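Carboxylase (PDB 5H80) probably carries out, through this biotin carboxylase domain of a single-chain carboxylase, the ATP-dependent carboxylation of biotin with bicarbonate. Local coordinates at residues A[295-303]-A[314-322]; A[434-445]-A[460-470]. All blocks are in the same frame, centred on the assembly; numbering follows the deposited sequence.

Overall arrangement
Following the chain from the N terminus, interaction 1 comes first: strand 299-306 turns back through a short loop into strand 312-318, and the contact closes this beta hairpin at the edge of the four-stranded antiparallel sheet in the ATP-binding region. Interaction 2 opens only after interaction 1 has closed, so the two loops lie in series and neither nest nor cross. It brings helix 434-446 against helices 457-465 and 467-471 in the biotin carboxylase C-terminal region. The centres of the two contacts are about 29 Å apart and their nearest atoms about 16 Å, without touching: one ties two strands of a sheet, the other packs helices over a second sheet.

Interaction 1: residues A[295-303]-A[314-322]; sequences KYRCLGTFE and FIEANPRLQ
T301 and N318 form an antiparallel hydrogen-bonded pair: T301 N donates to N318 O at 2.9 Å, and N318 N donates to T301 O. E303 N is held by E316 O, while E303 O takes a nearly straight bond from I315 N (3.0 Å, 178° at the hydrogen). I315 and E316 thus both face E303, a classic beta bulge in the hairpin. On the face carrying F302 and A317, A317 CB lies 3.6 Å from F302 CE1, and F314 CE1 meets the same phenyl ring at its edge, near the ring plane. The other face is polar. E303, extended beyond CG (chi2 -179°), sends OE2 to within 3.2 Å of Q322 NE2, a weak bond. At the open end of the hairpin, beside T301, a water bridges T301 OG1 and R320 O. Past the strand, P319 centres an inverse gamma turn, and Y296 OH, which donates to L299 O at 2.6 Å from above the carbonyl plane, lies against P319 CA. Further out, K265 makes a salt bridge with E303 OE2 and E116 one with R320 NE. With E239 OE1 also close to E303 OE2, K265 probably offsets the like charges, consistent with a polar sheet face on which K265, helped weakly by Q322, positions the buried carboxylate.

Interaction 2: residues A[434-445]-A[460-470]; sequences LPGLLRQAATAL and LQALLHHPDVQ
Two antiparallel helices pack side by side in the biotin carboxylase C-terminal region, joined by a knob-into-hole contact: L464 of helix 460-465 enters the hole made by L438, A441, A442 and L445 of helix 434-445. The axes of 434-445 and 460-465 come within 9.3 Å, at a signed crossing angle of -163°, and the centre of the contact is apolar, with Q461, H465 and Q470 at its margins. With CG anti to its carbonyl carbon (chi1 -64°), L464 reaches the hole with both branches. Its CD1 rests on the backbone of A442, 3.7 Å from A442 N, where the alanine side chains let it approach the helix closely; its CD2 meets L438 CD2 at 3.6 Å. From one turn further along, L445 comes in at about a right angle to L464 and L460, its CD1 touching L460 CB at 3.5 Å and also L464 CD1. A442 CB also lies 3.6 Å from H465 CE1. That imidazole is held by its own helix: ND1 donates to Q461 O at 2.8 Å in the ring plane, while H465 N reaches the same oxygen from the opposite face of the carbonyl plane. The chain then bends at H466, the N-cap of the next helix, its ND1 accepting from D468 N. This turn carries 467-470 back over the start of helix 434-445, where L438 CD1 packs on Q470 CA at 3.7 Å and L434 CD2 approaches V469 O. Beneath the pair, L445 touches V425 of strand 421-429, while A441 and L460 touch V369 and V373 of strand 367-374, so both helices rest on the sheet; helix 483-490 flanks 460-465 through L486 on L463, and Y493 beyond it stacks on H465.

Interaction 1: residues A[295-303]-A[314-322]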
loop_
_atom_site.group_PDB
_atom_site.type_symbol
_atom_site.label_atom_id
_atom_site.label_comp_id
_atom_site.label_asym_id
_atom_site.label_seq_id
_atom_site.Cartn_x
_atom_site.Cartn_y
_atom_site.Cartn_z
ATOM N N LYS A 295 7.157 31.316 9.965
ATOM C CA LYS A 295 7.014 31.251 8.501
ATOM C C LYS A 295 7.585 29.954 7.960
ATOM O O LYS A 295 8.404 29.908 7.032
ATOM C CB LYS A 295 7.712 32.485 7.860
ATOM C CG LYS A 295 7.184 33.786 8.482
ATOM C CD LYS A 295 5.690 33.985 8.311
ATOM C CE LYS A 295 5.305 33.997 6.846
ATOM N NZ LYS A 295 3.921 34.511 6.707
ATOM N N TYR A 296 7.122 28.851 8.558
ATOM C CA TYR A 296 7.786 27.579 8.305
ATOM C C TYR A 296 7.714 27.180 6.851
ATOM O O TYR A 296 6.750 27.444 6.234
ATOM C CB TYR A 296 7.206 26.464 9.228
ATOM C CG TYR A 296 8.026 25.270 9.422
ATOM C CD1 TYR A 296 8.991 25.191 10.468
ATOM C CD2 TYR A 296 7.971 24.225 8.556
ATOM C CE1 TYR A 296 9.777 24.033 10.686
ATOM C CE2 TYR A 296 8.765 23.084 8.699
ATOM C CZ TYR A 296 9.727 22.961 9.724
ATOM O OH TYR A 296 10.495 21.904 9.905
ATOM N N ARG A 297 8.841 26.607 6.368
ATOM C CA ARG A 297 8.946 26.010 5.051
ATOM C C ARG A 297 9.471 24.583 5.182
ATOM O O ARG A 297 10.352 24.270 5.977
ATOM C CB ARG A 297 9.791 26.869 4.062
ATOM C CG ARG A 297 9.662 26.416 2.537
ATOM C CD ARG A 297 10.514 27.261 1.607
ATOM N NE ARG A 297 10.176 28.673 1.618
ATOM C CZ ARG A 297 9.548 29.368 0.670
ATOM N NH1 ARG A 297 9.324 30.693 0.876
ATOM N NH2 ARG A 297 9.099 28.796 -0.477
ATOM N N CYS A 298 8.769 23.692 4.436
ATOM C CA CYS A 298 9.002 22.223 4.299
ATOM C C CYS A 298 8.212 21.532 5.405
ATOM O O CYS A 298 7.095 22.025 5.669
ATOM C CB CYS A 298 10.466 21.792 4.186
ATOM S SG CYS A 298 11.346 22.630 2.904
ATOM N N LEU A 299 8.697 20.419 5.945
ATOM C CA LEU A 299 8.026 19.651 6.949
ATOM C C LEU A 299 8.566 19.836 8.350
ATOM O O LEU A 299 9.783 19.828 8.530
ATOM C CB LEU A 299 7.976 18.153 6.621
ATOM C CG LEU A 299 7.407 17.600 5.317
ATOM C CD1 LEU A 299 7.507 16.073 5.224
ATOM C CD2 LEU A 299 5.986 18.092 5.074
ATOM N N GLY A 300 7.711 19.645 9.370
ATOM C CA GLY A 300 8.160 19.648 10.732
ATOM C C GLY A 300 7.104 18.999 11.598
ATOM O O GLY A 300 5.933 18.955 11.087
ATOM N N THR A 301 7.463 18.496 12.765
ATOM C CA THR A 301 6.526 17.851 13.645
ATOM C C THR A 301 6.612 18.625 15.004
ATOM O O THR A 301 7.712 18.900 15.419
ATOM C CB THR A 301 6.848 16.433 13.832
ATOM O OG1 THR A 301 6.773 15.754 12.562
ATOM C CG2 THR A 301 6.010 15.715 14.902
ATOM N N PHE A 302 5.474 18.841 15.657
ATOM C CA PHE A 302 5.371 19.395 16.967
ATOM C C PHE A 302 4.823 18.289 17.890
ATOM O O PHE A 302 3.682 17.781 17.673
ATOM C CB PHE A 302 4.491 20.597 16.907
ATOM C CG PHE A 302 5.051 21.664 16.098
ATOM C CD1 PHE A 302 5.944 22.581 16.700
ATOM C CD2 PHE A 302 4.897 21.688 14.697
ATOM C CE1 PHE A 302 6.554 23.578 15.941
ATOM C CE2 PHE A 302 5.563 22.655 13.926
ATOM C CZ PHE A 302 6.353 23.611 14.567
ATOM N N GLU A 303 5.626 17.945 18.875
ATOM C CA GLU A 303 5.430 16.827 19.848
ATOM C C GLU A 303 4.782 17.380 21.172
ATOM O O GLU A 303 5.190 18.429 21.673
ATOM C CB GLU A 303 6.626 15.994 20.155
ATOM C CG GLU A 303 7.250 15.434 18.916
ATOM C CD GLU A 303 8.476 14.563 19.240
ATOM O OE1 GLU A 303 8.898 14.552 20.423
ATOM O OE2 GLU A 303 8.970 13.901 18.329
ATOM N N PHE A 314 3.680 21.192 25.179
ATOM C CA PHE A 314 4.697 21.191 24.079
ATOM C C PHE A 314 6.032 20.690 24.590
ATOM O O PHE A 314 6.585 21.246 25.568
ATOM C CB PHE A 314 4.748 22.577 23.458
ATOM C CG PHE A 314 5.888 22.737 22.487
ATOM C CD1 PHE A 314 5.910 21.998 21.327
ATOM C CD2 PHE A 314 6.937 23.613 22.747
ATOM C CE1 PHE A 314 6.954 22.102 20.421
ATOM C CE2 PHE A 314 7.951 23.771 21.796
ATOM C CZ PHE A 314 7.972 22.988 20.656
ATOM N N ILE A 315 6.600 19.658 23.980
ATOM C CA ILE A 315 7.859 19.054 24.370
ATOM C C ILE A 315 8.951 19.215 23.340
ATOM O O ILE A 315 10.077 19.255 23.771
ATOM C CB ILE A 315 7.832 17.594 24.874
ATOM C CG1 ILE A 315 7.380 16.522 23.856
ATOM C CG2 ILE A 315 6.994 17.494 26.152
ATOM C CD1 ILE A 315 7.652 15.056 24.265
ATOM N N GLU A 316 8.633 19.221 22.030
ATOM C CA GLU A 316 9.737 19.226 21.018
ATOM C C GLU A 316 9.175 19.626 19.705
ATOM O O GLU A 316 8.079 19.114 19.322
ATOM C CB GLU A 316 10.385 17.806 20.855
ATOM C CG GLU A 316 11.729 17.730 20.149
ATOM C CD GLU A 316 12.933 17.524 21.058
ATOM O OE1 GLU A 316 12.744 17.455 22.315
ATOM O OE2 GLU A 316 14.057 17.365 20.472
ATOM N N ALA A 317 9.965 20.415 18.973
ATOM C CA ALA A 317 9.691 20.750 17.594
ATOM C C ALA A 317 10.802 20.081 16.763
ATOM O O ALA A 317 12.018 20.287 16.985
ATOM C CB ALA A 317 9.592 22.220 17.377
ATOM N N ASN A 318 10.439 19.099 15.934
ATOM C CA ASN A 318 11.435 18.424 15.105
ATOM C C ASN A 318 11.337 18.992 13.711
ATOM O O ASN A 318 10.372 18.667 12.942
ATOM C CB ASN A 318 11.222 16.900 15.066
ATOM C CG ASN A 318 11.063 16.283 16.439
ATOM O OD1 ASN A 318 10.068 15.597 16.749
ATOM N ND2 ASN A 318 12.009 16.468 17.230
ATOM N N PRO A 319 12.318 19.800 13.328
ATOM C CA PRO A 319 12.196 20.582 12.108
ATOM C C PRO A 319 12.642 19.793 10.848
ATOM O O PRO A 319 13.556 20.271 10.098
ATOM C CB PRO A 319 13.144 21.775 12.392
ATOM C CG PRO A 319 14.236 21.149 13.168
ATOM C CD PRO A 319 13.596 20.063 14.038
ATOM N N ARG A 320 12.049 18.636 10.631
ATOM C CA ARG A 320 12.520 17.673 9.634
ATOM C C ARG A 320 11.440 16.662 9.383
ATOM O O ARG A 320 10.519 16.634 10.169
ATOM C CB ARG A 320 13.781 16.970 10.148
ATOM C CG ARG A 320 13.714 16.592 11.628
ATOM C CD ARG A 320 14.758 15.615 12.008
ATOM N NE ARG A 320 14.633 15.191 13.427
ATOM C CZ ARG A 320 13.874 14.156 13.833
ATOM N NH1 ARG A 320 13.161 13.376 12.934
ATOM N NH2 ARG A 320 13.830 13.827 15.118
ATOM N N LEU A 321 11.681 15.801 8.381
ATOM C CA LEU A 321 11.007 14.526 8.216
ATOM C C LEU A 321 11.194 13.679 9.457
ATOM O O LEU A 321 12.217 13.764 10.155
ATOM C CB LEU A 321 11.501 13.759 7.008
ATOM C CG LEU A 321 10.784 12.476 6.512
ATOM C CD1 LEU A 321 9.399 12.816 5.972
ATOM C CD2 LEU A 321 11.630 11.836 5.459
ATOM N N GLN A 322 10.184 12.895 9.805
ATOM C CA GLN A 322 10.393 11.837 10.818
ATOM C C GLN A 322 10.172 10.401 10.369
ATOM O O GLN A 322 9.421 10.164 9.352
ATOM C CB GLN A 322 9.403 12.030 11.950
ATOM C CG GLN A 322 9.723 13.119 12.979
ATOM C CD GLN A 322 8.612 13.342 13.932
ATOM O OE1 GLN A 322 7.428 13.068 13.647
ATOM N NE2 GLN A 322 8.972 13.751 15.146
HETATM O O HOH W 1 7.790 16.338 10.128
#

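Interaction 2: residues A[434-445]-A[460-470]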
loop_
_atom_site.group_PDB
_atom_site.type_symbol
_atom_site.label_atom_id
_atom_site.label_comp_id
_atom_site.label_asym_id
_atom_site.label_seq_id
_atom_site.Cartn_x
_atom_site.Cartn_y
_atom_site.Cartn_z
ATOM N N LEU A 434 -10.104 0.164 16.546
ATOM C CA LEU A 434 -8.704 -0.253 16.850
ATOM C C LEU A 434 -8.334 -1.754 16.926
ATOM O O LEU A 434 -7.309 -2.172 16.399
ATOM C CB LEU A 434 -8.179 0.537 18.120
ATOM C CG LEU A 434 -6.798 0.236 18.729
ATOM C CD1 LEU A 434 -5.705 0.753 17.825
ATOM C CD2 LEU A 434 -6.558 0.924 20.094
ATOM N N PRO A 435 -9.126 -2.585 17.661
ATOM C CA PRO A 435 -8.785 -4.000 17.768
ATOM C C PRO A 435 -8.574 -4.714 16.414
ATOM O O PRO A 435 -7.591 -5.444 16.229
ATOM C CB PRO A 435 -9.941 -4.554 18.571
ATOM C CG PRO A 435 -10.426 -3.427 19.422
ATOM C CD PRO A 435 -10.328 -2.285 18.484
ATOM N N GLY A 436 -9.401 -4.393 15.450
ATOM C CA GLY A 436 -9.267 -4.915 14.069
ATOM C C GLY A 436 -7.929 -4.554 13.316
ATOM O O GLY A 436 -7.230 -5.416 12.705
ATOM N N LEU A 437 -7.478 -3.315 13.613
ATOM C CA LEU A 437 -6.206 -2.828 13.141
ATOM C C LEU A 437 -5.033 -3.593 13.840
ATOM O O LEU A 437 -4.152 -4.048 13.142
ATOM C CB LEU A 437 -6.038 -1.284 13.398
ATOM C CG LEU A 437 -4.678 -0.726 12.903
ATOM C CD1 LEU A 437 -4.476 -0.833 11.412
ATOM C CD2 LEU A 437 -4.496 0.758 13.376
ATOM N N LEU A 438 -5.077 -3.761 15.155
ATOM C CA LEU A 438 -4.064 -4.504 15.841
ATOM C C LEU A 438 -3.890 -6.000 15.367
ATOM O O LEU A 438 -2.786 -6.499 15.285
ATOM C CB LEU A 438 -4.325 -4.421 17.305
ATOM C CG LEU A 438 -4.316 -2.998 17.797
ATOM C CD1 LEU A 438 -4.896 -3.196 19.154
ATOM C CD2 LEU A 438 -2.911 -2.373 17.870
ATOM N N ARG A 439 -5.033 -6.665 15.098
ATOM C CA ARG A 439 -5.170 -8.061 14.639
ATOM C C ARG A 439 -4.501 -8.105 13.255
ATOM O O ARG A 439 -3.635 -8.965 13.015
ATOM C CB ARG A 439 -6.669 -8.524 14.565
ATOM C CG ARG A 439 -7.346 -8.831 15.887
ATOM C CD ARG A 439 -8.900 -8.773 15.824
ATOM N NE ARG A 439 -9.473 -8.816 17.191
ATOM C CZ ARG A 439 -10.635 -8.230 17.553
ATOM N NH1 ARG A 439 -11.364 -7.570 16.658
ATOM N NH2 ARG A 439 -11.081 -8.313 18.836
ATOM N N GLN A 440 -4.808 -7.175 12.383
ATOM C CA GLN A 440 -4.195 -7.087 11.048
ATOM C C GLN A 440 -2.708 -6.902 11.101
ATOM O O GLN A 440 -1.956 -7.523 10.365
ATOM C CB GLN A 440 -4.846 -5.976 10.288
ATOM C CG GLN A 440 -4.512 -5.891 8.811
ATOM C CD GLN A 440 -5.232 -4.697 8.120
ATOM O OE1 GLN A 440 -6.384 -4.371 8.464
ATOM N NE2 GLN A 440 -4.563 -4.053 7.147
ATOM N N ALA A 441 -2.271 -6.008 12.001
ATOM C CA ALA A 441 -0.844 -5.789 12.162
ATOM C C ALA A 441 -0.077 -7.003 12.711
ATOM O O ALA A 441 0.988 -7.347 12.143
ATOM C CB ALA A 441 -0.599 -4.619 13.019
ATOM N N ALA A 442 -0.694 -7.713 13.704
ATOM C CA ALA A 442 -0.102 -8.938 14.220
ATOM C C ALA A 442 0.022 -9.999 13.128
ATOM O O ALA A 442 1.069 -10.630 12.947
ATOM C CB ALA A 442 -0.866 -9.441 15.426
ATOM N N THR A 443 -1.021 -10.153 12.308
ATOM C CA THR A 443 -0.924 -11.072 11.166
ATOM C C THR A 443 0.208 -10.755 10.183
ATOM O O THR A 443 1.037 -11.636 9.812
ATOM C CB THR A 443 -2.274 -11.229 10.519
ATOM O OG1 THR A 443 -3.202 -11.675 11.528
ATOM C CG2 THR A 443 -2.182 -12.125 9.352
ATOM N N ALA A 444 0.325 -9.478 9.814
ATOM C CA ALA A 444 1.366 -9.070 8.941
ATOM C C ALA A 444 2.751 -9.310 9.530
ATOM O O ALA A 444 3.612 -9.904 8.872
ATOM C CB ALA A 444 1.170 -7.589 8.580
ATOM N N LEU A 445 2.980 -8.989 10.793
ATOM C CA LEU A 445 4.170 -9.343 11.396
ATOM C C LEU A 445 4.497 -10.826 11.453
ATOM O O LEU A 445 5.660 -11.218 11.277
ATOM C CB LEU A 445 4.264 -8.715 12.759
ATOM C CG LEU A 445 4.417 -7.225 12.719
ATOM C CD1 LEU A 445 4.625 -6.874 14.196
ATOM C CD2 LEU A 445 5.558 -6.792 11.785
ATOM N N LEU A 460 6.924 -7.389 19.453
ATOM C CA LEU A 460 5.909 -6.591 18.696
ATOM C C LEU A 460 4.587 -7.297 18.731
ATOM O O LEU A 460 3.612 -6.627 19.050
ATOM C CB LEU A 460 6.380 -6.367 17.232
ATOM C CG LEU A 460 7.479 -5.254 17.138
ATOM C CD1 LEU A 460 8.064 -5.110 15.727
ATOM C CD2 LEU A 460 7.230 -3.900 17.734
ATOM N N GLN A 461 4.560 -8.626 18.515
ATOM C CA GLN A 461 3.353 -9.397 18.621
ATOM C C GLN A 461 2.802 -9.415 20.061
ATOM O O GLN A 461 1.570 -9.224 20.241
ATOM C CB GLN A 461 3.528 -10.762 17.951
ATOM C CG GLN A 461 3.403 -10.648 16.430
ATOM C CD GLN A 461 4.015 -11.798 15.714
ATOM O OE1 GLN A 461 5.246 -11.834 15.428
ATOM N NE2 GLN A 461 3.202 -12.773 15.444
ATOM N N ALA A 462 3.639 -9.461 21.101
ATOM C CA ALA A 462 3.074 -9.434 22.446
ATOM C C ALA A 462 2.383 -8.090 22.735
ATOM O O ALA A 462 1.316 -7.983 23.419
ATOM C CB ALA A 462 4.133 -9.743 23.489
ATOM N N LEU A 463 3.004 -7.003 22.230
ATOM C CA LEU A 463 2.473 -5.636 22.324
ATOM C C LEU A 463 1.115 -5.563 21.693
ATOM O O LEU A 463 0.148 -5.114 22.303
ATOM C CB LEU A 463 3.427 -4.539 21.738
ATOM C CG LEU A 463 4.726 -4.214 22.492
ATOM C CD1 LEU A 463 5.540 -3.241 21.688
ATOM C CD2 LEU A 463 4.456 -3.684 23.903
ATOM N N LEU A 464 1.026 -6.052 20.478
ATOM C CA LEU A 464 -0.196 -5.923 19.734
ATOM C C LEU A 464 -1.406 -6.716 20.270
ATOM O O LEU A 464 -2.516 -6.237 19.993
ATOM C CB LEU A 464 0.012 -6.263 18.268
ATOM C CG LEU A 464 0.953 -5.331 17.489
ATOM C CD1 LEU A 464 1.436 -6.135 16.336
ATOM C CD2 LEU A 464 0.278 -3.979 17.114
ATOM N N HIS A 465 -1.149 -7.771 21.015
ATOM C CA HIS A 465 -2.192 -8.597 21.709
ATOM C C HIS A 465 -2.508 -8.151 23.120
ATOM O O HIS A 465 -3.476 -8.677 23.714
ATOM C CB HIS A 465 -1.735 -10.058 21.720
ATOM C CG HIS A 465 -1.768 -10.701 20.376
ATOM N ND1 HIS A 465 -0.685 -10.732 19.555
ATOM C CD2 HIS A 465 -2.738 -11.399 19.745
ATOM C CE1 HIS A 465 -0.967 -11.413 18.466
ATOM N NE2 HIS A 465 -2.212 -11.827 18.554
ATOM N N HIS A 466 -1.737 -7.221 23.696
ATOM C CA HIS A 466 -1.958 -6.831 25.051
ATOM C C HIS A 466 -3.273 -5.999 25.179
ATOM O O HIS A 466 -3.534 -5.093 24.410
ATOM C CB HIS A 466 -0.719 -6.113 25.613
ATOM C CG HIS A 466 -0.744 -5.976 27.111
ATOM N ND1 HIS A 466 -1.545 -5.085 27.784
ATOM C CD2 HIS A 466 -0.043 -6.629 28.061
ATOM C CE1 HIS A 466 -1.356 -5.212 29.084
ATOM N NE2 HIS A 466 -0.441 -6.151 29.271
ATOM N N PRO A 467 -4.157 -6.413 26.084
ATOM C CA PRO A 467 -5.382 -5.684 26.363
ATOM C C PRO A 467 -5.260 -4.202 26.535
ATOM O O PRO A 467 -6.165 -3.426 26.248
ATOM C CB PRO A 467 -5.852 -6.340 27.693
ATOM C CG PRO A 467 -5.180 -7.626 27.779
ATOM C CD PRO A 467 -3.888 -7.510 27.009
ATOM N N ASP A 468 -4.215 -3.775 27.270
ATOM C CA ASP A 468 -4.072 -2.395 27.466
ATOM C C ASP A 468 -3.785 -1.656 26.109
ATOM O O ASP A 468 -4.257 -0.589 25.929
ATOM C CB ASP A 468 -2.925 -2.008 28.443
ATOM C CG ASP A 468 -3.128 -2.518 29.869
ATOM O OD1 ASP A 468 -4.247 -2.926 30.257
ATOM O OD2 ASP A 468 -2.104 -2.454 30.598
ATOM N N VAL A 469 -3.140 -2.305 25.141
ATOM C CA VAL A 469 -2.961 -1.695 23.842
ATOM C C VAL A 469 -4.337 -1.723 23.050
ATOM O O VAL A 469 -4.739 -0.743 22.462
ATOM C CB VAL A 469 -1.867 -2.418 23.049
ATOM C CG1 VAL A 469 -1.745 -1.919 21.632
ATOM C CG2 VAL A 469 -0.540 -2.198 23.694
ATOM N N GLN A 470 -5.003 -2.894 23.122
ATOM C CA GLN A 470 -6.341 -3.029 22.587
ATOM C C GLN A 470 -7.386 -1.951 23.028
ATOM O O GLN A 470 -8.118 -1.484 22.156
ATOM C CB GLN A 470 -6.817 -4.414 22.877
ATOM C CG GLN A 470 -6.072 -5.504 22.159
ATOM C CD GLN A 470 -6.387 -6.868 22.713
ATOM O OE1 GLN A 470 -7.232 -7.024 23.593
ATOM N NE2 GLN A 470 -5.729 -7.865 22.199
#